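Local coordinates for protein pilin (Streptococcus pyogenes serotype M1, PDB 3GLD) that builds the shaft of the streptococcal pilus as its major subunit, stacking through intermolecular isopeptide bonds for host-cell adhesion, bacterial aggregation and biofilm formation, at residues 17-22 with 138-143; 126-129 with 134-137. The protein carries 2 engineered substitutions. One frame throughout, in Å; residues are numbered along the deposited sequence.

Strand 134-144 runs through both contacts. In contact 2 its residues 134-137 pair with 126-129 in a hairpin; in contact 1 its following residues reach across to strand 18-27, which belongs to the other sheet of the domain. The two contact centres are about 15 Å apart, and they lie about 26 Å (contact 1) and 41 Å (contact 2) from the centre of the chain. Thr138 marks the join: its OG1 is hydrogen-bonded to Val136 O. Neither contact includes the isopeptide residues Lys23 and Asn155. Val141 and Tyr143 do touch Lys148, which carries the intersubunit cross-link in the pilus; that bond is absent here.

Contact 1 of 2, residues 17-22 with 138-143; sequences AKLTVT and TYIVGY
Leu19 and Ile140 meet between two sheets of the N-terminal all-beta domain, one containing strand 18-27 and the other strand 134-144. No hydrogen bond links 17-22 to 138-143, and even the nearest alpha carbons, Leu19 CA and Ile140 CA, are 7.0 Å apart, so the contact rests on side chains reaching from one sheet to the other. Ile140 does most of the reaching. Its CB is directed at the other strand, and its two arms find different targets. The branch methyl CG2 packs against Leu19 CD1 at 3.7 Å, the two side chains crossing at a slant. The longer arm is extended (chi2 174°) and carries CD1 to within 3.8 Å of Lys18 O, a plain van der Waals touch on the backbone. Leu19 has CG turned opposite its backbone nitrogen (chi1 180°), and CD1 is the methyl it offers. Val122 touches both side chains, and Ile151 also packs on Leu19. Lys18 starts out away from strand 134-144, and its NZ forms a salt bridge with Asp86. Next to Ile140 along the strand, Tyr139 stacks on His125, opposite which Thr138 and Tyr139 form a classic beta bulge. Small apolar contacts of this kind, near the surface, join facing sheets at the margin of a beta sandwich.

Contact 2 of 2, residues 126-129 with 134-137; sequences VLWN and KPVA
Leu127 and Val136 face each other as a hydrogen-bonded pair near the turn of the antiparallel hairpin. Val136 N gives the shorter of their two bonds, 2.7 Å to Leu127 O, and it is almost straight at 174°. The return bond, Leu127 N to Val136 O, is 3.0 Å long and more bent. Closer to the turn, Asn129 N donates to Lys134 O at 2.8 Å. Two CA-H...O contacts supplement these bonds: Val126 CA faces Val136 O, and Pro135 CA faces Leu127 O.

Apolar packing lies on the face of Val126, Trp128, Pro135 and Ala137. Val126 CG1 is 3.7 Å from Pro135 CB, the side chains meeting at a slant, while Val126 CG2 turns to Ala137. On the other face, the aliphatic part of Asn129 makes a van der Waals contact, its CB lying 3.7 Å from Val136 CG2.

The aromatic contact belongs to Trp128. CG opposite the backbone nitrogen (chi1 -176°) brings the indole alongside the neighbouring strand, and chi2 near -100° turns one face onto the backbone of Lys134, whose N sits 3.5 Å above the ring plane and offset toward its rim. Trp128 CZ3 also reaches Pro135 CD at 3.9 Å.

At the turn, the side-chain oxygen of Asn129 accepts a hydrogen bond from Gln132 N. Farther from the turn, Val126 is hydrogen-bonded through its backbone to Gly96, and Phe92 packs on Val126 and Ala137, placing the hairpin of strands 119-129 and 134-144 beside strand 96-104 in the sheet.

Contact 1 of 2, residues 17-22 with 138-143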
loop_
_atom_site.group_PDB
_atom_site.type_symbol
_atom_site.label_atom_id
_atom_site.label_comp_id
_atom_site.label_asym_id
_atom_site.label_seq_id
_atom_site.Cartn_x
_atom_site.Cartn_y
_atom_site.Cartn_z
ATOM N N ALA A 17 -22.601 -20.495 -7.373
ATOM C CA ALA A 17 -23.357 -19.402 -6.748
ATOM C C ALA A 17 -22.469 -18.491 -5.862
ATOM O O ALA A 17 -22.970 -17.725 -5.030
ATOM C CB ALA A 17 -24.518 -19.968 -5.932
ATOM N N LYS A 18 -21.156 -18.612 -6.025
ATOM C CA LYS A 18 -20.197 -17.714 -5.378
ATOM C C LYS A 18 -19.047 -17.399 -6.316
ATOM O O LYS A 18 -18.603 -18.262 -7.094
ATOM C CB LYS A 18 -19.676 -18.284 -4.056
ATOM C CG LYS A 18 -20.653 -18.104 -2.902
ATOM C CD LYS A 18 -20.300 -18.996 -1.737
ATOM C CE LYS A 18 -21.524 -19.311 -0.888
ATOM N NZ LYS A 18 -22.069 -18.102 -0.219
ATOM N N LEU A 19 -18.591 -16.149 -6.259
ATOM C CA LEU A 19 -17.488 -15.679 -7.091
ATOM C C LEU A 19 -16.370 -15.168 -6.190
ATOM O O LEU A 19 -16.592 -14.273 -5.362
ATOM C CB LEU A 19 -17.957 -14.561 -8.026
ATOM C CG LEU A 19 -16.907 -13.957 -8.959
ATOM C CD1 LEU A 19 -16.443 -14.975 -10.011
ATOM C CD2 LEU A 19 -17.453 -12.713 -9.631
ATOM N N THR A 20 -15.178 -15.736 -6.369
ATOM C CA THR A 20 -14.007 -15.367 -5.579
ATOM C C THR A 20 -13.332 -14.137 -6.187
ATOM O O THR A 20 -13.113 -14.089 -7.381
ATOM C CB THR A 20 -12.984 -16.525 -5.516
ATOM O OG1 THR A 20 -13.543 -17.577 -4.727
ATOM C CG2 THR A 20 -11.663 -16.081 -4.837
ATOM N N VAL A 21 -13.012 -13.155 -5.348
ATOM C CA VAL A 21 -12.205 -12.013 -5.782
ATOM C C VAL A 21 -10.838 -12.107 -5.108
ATOM O O VAL A 21 -10.759 -12.299 -3.899
ATOM C CB VAL A 21 -12.863 -10.672 -5.413
ATOM C CG1 VAL A 21 -11.937 -9.498 -5.773
ATOM C CG2 VAL A 21 -14.190 -10.522 -6.117
ATOM N N THR A 22 -9.769 -11.986 -5.888
ATOM C CA THR A 22 -8.418 -12.031 -5.321
ATOM C C THR A 22 -7.824 -10.633 -5.365
ATOM O O THR A 22 -7.867 -9.953 -6.395
ATOM C CB THR A 22 -7.486 -13.010 -6.071
ATOM O OG1 THR A 22 -7.997 -14.342 -5.954
ATOM C CG2 THR A 22 -6.087 -12.987 -5.483
ATOM N N THR A 138 -24.868 -22.070 -12.126
ATOM C CA THR A 138 -24.067 -23.296 -12.252
ATOM C C THR A 138 -22.566 -23.077 -12.430
ATOM O O THR A 138 -21.761 -23.816 -11.872
ATOM C CB THR A 138 -24.637 -24.164 -13.399
ATOM O OG1 THR A 138 -26.004 -24.440 -13.094
ATOM C CG2 THR A 138 -23.878 -25.477 -13.552
ATOM N N TYR A 139 -22.203 -22.088 -13.232
ATOM C CA TYR A 139 -20.829 -21.627 -13.278
ATOM C C TYR A 139 -20.752 -20.142 -13.588
ATOM O O TYR A 139 -21.692 -19.561 -14.153
ATOM C CB TYR A 139 -19.934 -22.477 -14.199
ATOM C CG TYR A 139 -20.278 -22.473 -15.662
ATOM C CD1 TYR A 139 -21.253 -23.339 -16.188
ATOM C CD2 TYR A 139 -19.606 -21.626 -16.536
ATOM C CE1 TYR A 139 -21.549 -23.341 -17.555
ATOM C CE2 TYR A 139 -19.889 -21.619 -17.895
ATOM C CZ TYR A 139 -20.856 -22.475 -18.401
ATOM O OH TYR A 139 -21.118 -22.441 -19.746
ATOM N N ILE A 140 -19.645 -19.528 -13.167
ATOM C CA ILE A 140 -19.449 -18.101 -13.338
ATOM C C ILE A 140 -18.136 -17.867 -14.049
ATOM O O ILE A 140 -17.110 -18.439 -13.677
ATOM C CB ILE A 140 -19.475 -17.341 -11.986
ATOM C CG1 ILE A 140 -20.783 -17.634 -11.239
ATOM C CG2 ILE A 140 -19.322 -15.819 -12.229
ATOM C CD1 ILE A 140 -20.888 -17.068 -9.849
ATOM N N VAL A 141 -18.173 -17.057 -15.098
ATOM C CA VAL A 141 -16.942 -16.671 -15.769
ATOM C C VAL A 141 -16.778 -15.161 -15.782
ATOM O O VAL A 141 -17.747 -14.407 -15.933
ATOM C CB VAL A 141 -16.850 -17.176 -17.221
ATOM C CG1 VAL A 141 -15.385 -17.310 -17.605
ATOM C CG2 VAL A 141 -17.525 -18.513 -17.385
ATOM N N GLY A 142 -15.532 -14.730 -15.629
ATOM C CA GLY A 142 -15.197 -13.321 -15.700
ATOM C C GLY A 142 -14.140 -13.045 -16.746
ATOM O O GLY A 142 -13.309 -13.885 -17.052
ATOM N N TYR A 143 -14.181 -11.869 -17.319
ATOM C CA TYR A 143 -13.156 -11.541 -18.272
ATOM C C TYR A 143 -12.919 -10.068 -18.310
ATOM O O TYR A 143 -13.824 -9.247 -18.138
ATOM C CB TYR A 143 -13.477 -12.076 -19.680
ATOM C CG TYR A 143 -14.853 -11.722 -20.201
ATOM C CD1 TYR A 143 -15.923 -12.607 -20.047
ATOM C CD2 TYR A 143 -15.082 -10.514 -20.865
ATOM C CE1 TYR A 143 -17.202 -12.287 -20.530
ATOM C CE2 TYR A 143 -16.360 -10.183 -21.357
ATOM C CZ TYR A 143 -17.409 -11.071 -21.180
ATOM O OH TYR A 143 -18.666 -10.758 -21.662
#

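Contact 2 of 2, residues 126-129 with 134-137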
loop_
_atom_site.group_PDB
_atom_site.type_symbol
_atom_site.label_atom_id
_atom_site.label_comp_id
_atom_site.label_asym_id
_atom_site.label_seq_id
_atom_site.Cartn_x
_atom_site.Cartn_y
_atom_site.Cartn_z
ATOM N N VAL A 126 -26.720 -19.674 -15.762
ATOM C CA VAL A 126 -27.835 -20.287 -15.065
ATOM C C VAL A 126 -28.407 -21.392 -15.965
ATOM O O VAL A 126 -28.922 -21.122 -17.045
ATOM C CB VAL A 126 -28.886 -19.223 -14.679
ATOM C CG1 VAL A 126 -30.071 -19.846 -13.928
ATOM C CG2 VAL A 126 -28.231 -18.122 -13.813
ATOM N N LEU A 127 -28.246 -22.641 -15.546
ATOM C CA LEU A 127 -28.724 -23.794 -16.326
ATOM C C LEU A 127 -29.891 -24.434 -15.619
ATOM O O LEU A 127 -30.038 -24.252 -14.404
ATOM C CB LEU A 127 -27.614 -24.832 -16.501
ATOM C CG LEU A 127 -26.519 -24.656 -17.556
ATOM C CD1 LEU A 127 -26.006 -23.222 -17.676
ATOM C CD2 LEU A 127 -25.382 -25.603 -17.208
ATOM N N TRP A 128 -30.739 -25.153 -16.372
ATOM C CA TRP A 128 -31.778 -25.975 -15.755
ATOM C C TRP A 128 -31.078 -27.123 -15.064
ATOM O O TRP A 128 -30.228 -27.783 -15.667
ATOM C CB TRP A 128 -32.770 -26.535 -16.794
ATOM C CG TRP A 128 -33.885 -27.291 -16.148
ATOM C CD1 TRP A 128 -33.992 -28.649 -16.020
ATOM C CD2 TRP A 128 -35.029 -26.730 -15.499
ATOM N NE1 TRP A 128 -35.159 -28.970 -15.354
ATOM C CE2 TRP A 128 -35.805 -27.808 -15.011
ATOM C CE3 TRP A 128 -35.478 -25.418 -15.285
ATOM C CZ2 TRP A 128 -37.019 -27.617 -14.339
ATOM C CZ3 TRP A 128 -36.689 -25.224 -14.610
ATOM C CH2 TRP A 128 -37.438 -26.328 -14.136
ATOM N N ASN A 129 -31.391 -27.337 -13.796
ATOM C CA ASN A 129 -30.710 -28.404 -13.051
ATOM C C ASN A 129 -31.629 -29.601 -13.031
ATOM O O ASN A 129 -32.741 -29.521 -12.501
ATOM C CB ASN A 129 -30.307 -27.987 -11.625
ATOM C CG ASN A 129 -29.467 -29.059 -10.913
ATOM O OD1 ASN A 129 -30.006 -30.009 -10.335
ATOM N ND2 ASN A 129 -28.136 -28.914 -10.973
ATOM N N LYS A 134 -35.039 -26.960 -11.413
ATOM C CA LYS A 134 -35.080 -25.479 -11.361
ATOM C C LYS A 134 -33.840 -24.856 -12.035
ATOM O O LYS A 134 -32.863 -25.566 -12.277
ATOM C CB LYS A 134 -35.309 -24.953 -9.925
ATOM C CG LYS A 134 -34.081 -24.836 -9.027
ATOM C CD LYS A 134 -34.453 -24.214 -7.684
ATOM C CE LYS A 134 -33.280 -23.421 -7.075
ATOM N NZ LYS A 134 -33.607 -22.727 -5.768
ATOM N N PRO A 135 -33.899 -23.543 -12.375
ATOM C CA PRO A 135 -32.718 -22.877 -12.935
ATOM C C PRO A 135 -31.729 -22.577 -11.813
ATOM O O PRO A 135 -32.090 -21.933 -10.827
ATOM C CB PRO A 135 -33.272 -21.574 -13.534
ATOM C CG PRO A 135 -34.763 -21.553 -13.203
ATOM C CD PRO A 135 -35.028 -22.611 -12.195
ATOM N N VAL A 136 -30.506 -23.067 -11.968
ATOM C CA VAL A 136 -29.487 -22.977 -10.923
ATOM C C VAL A 136 -28.255 -22.276 -11.490
ATOM O O VAL A 136 -27.780 -22.633 -12.568
ATOM C CB VAL A 136 -29.111 -24.388 -10.400
ATOM C CG1 VAL A 136 -27.804 -24.358 -9.630
ATOM C CG2 VAL A 136 -30.233 -24.960 -9.532
ATOM N N ALA A 137 -27.764 -21.270 -10.765
ATOM C CA ALA A 137 -26.483 -20.612 -11.064
ATOM C C ALA A 137 -25.384 -21.661 -10.970
ATOM O O ALA A 137 -25.011 -22.083 -9.876
ATOM C CB ALA A 137 -26.230 -19.467 -10.077
#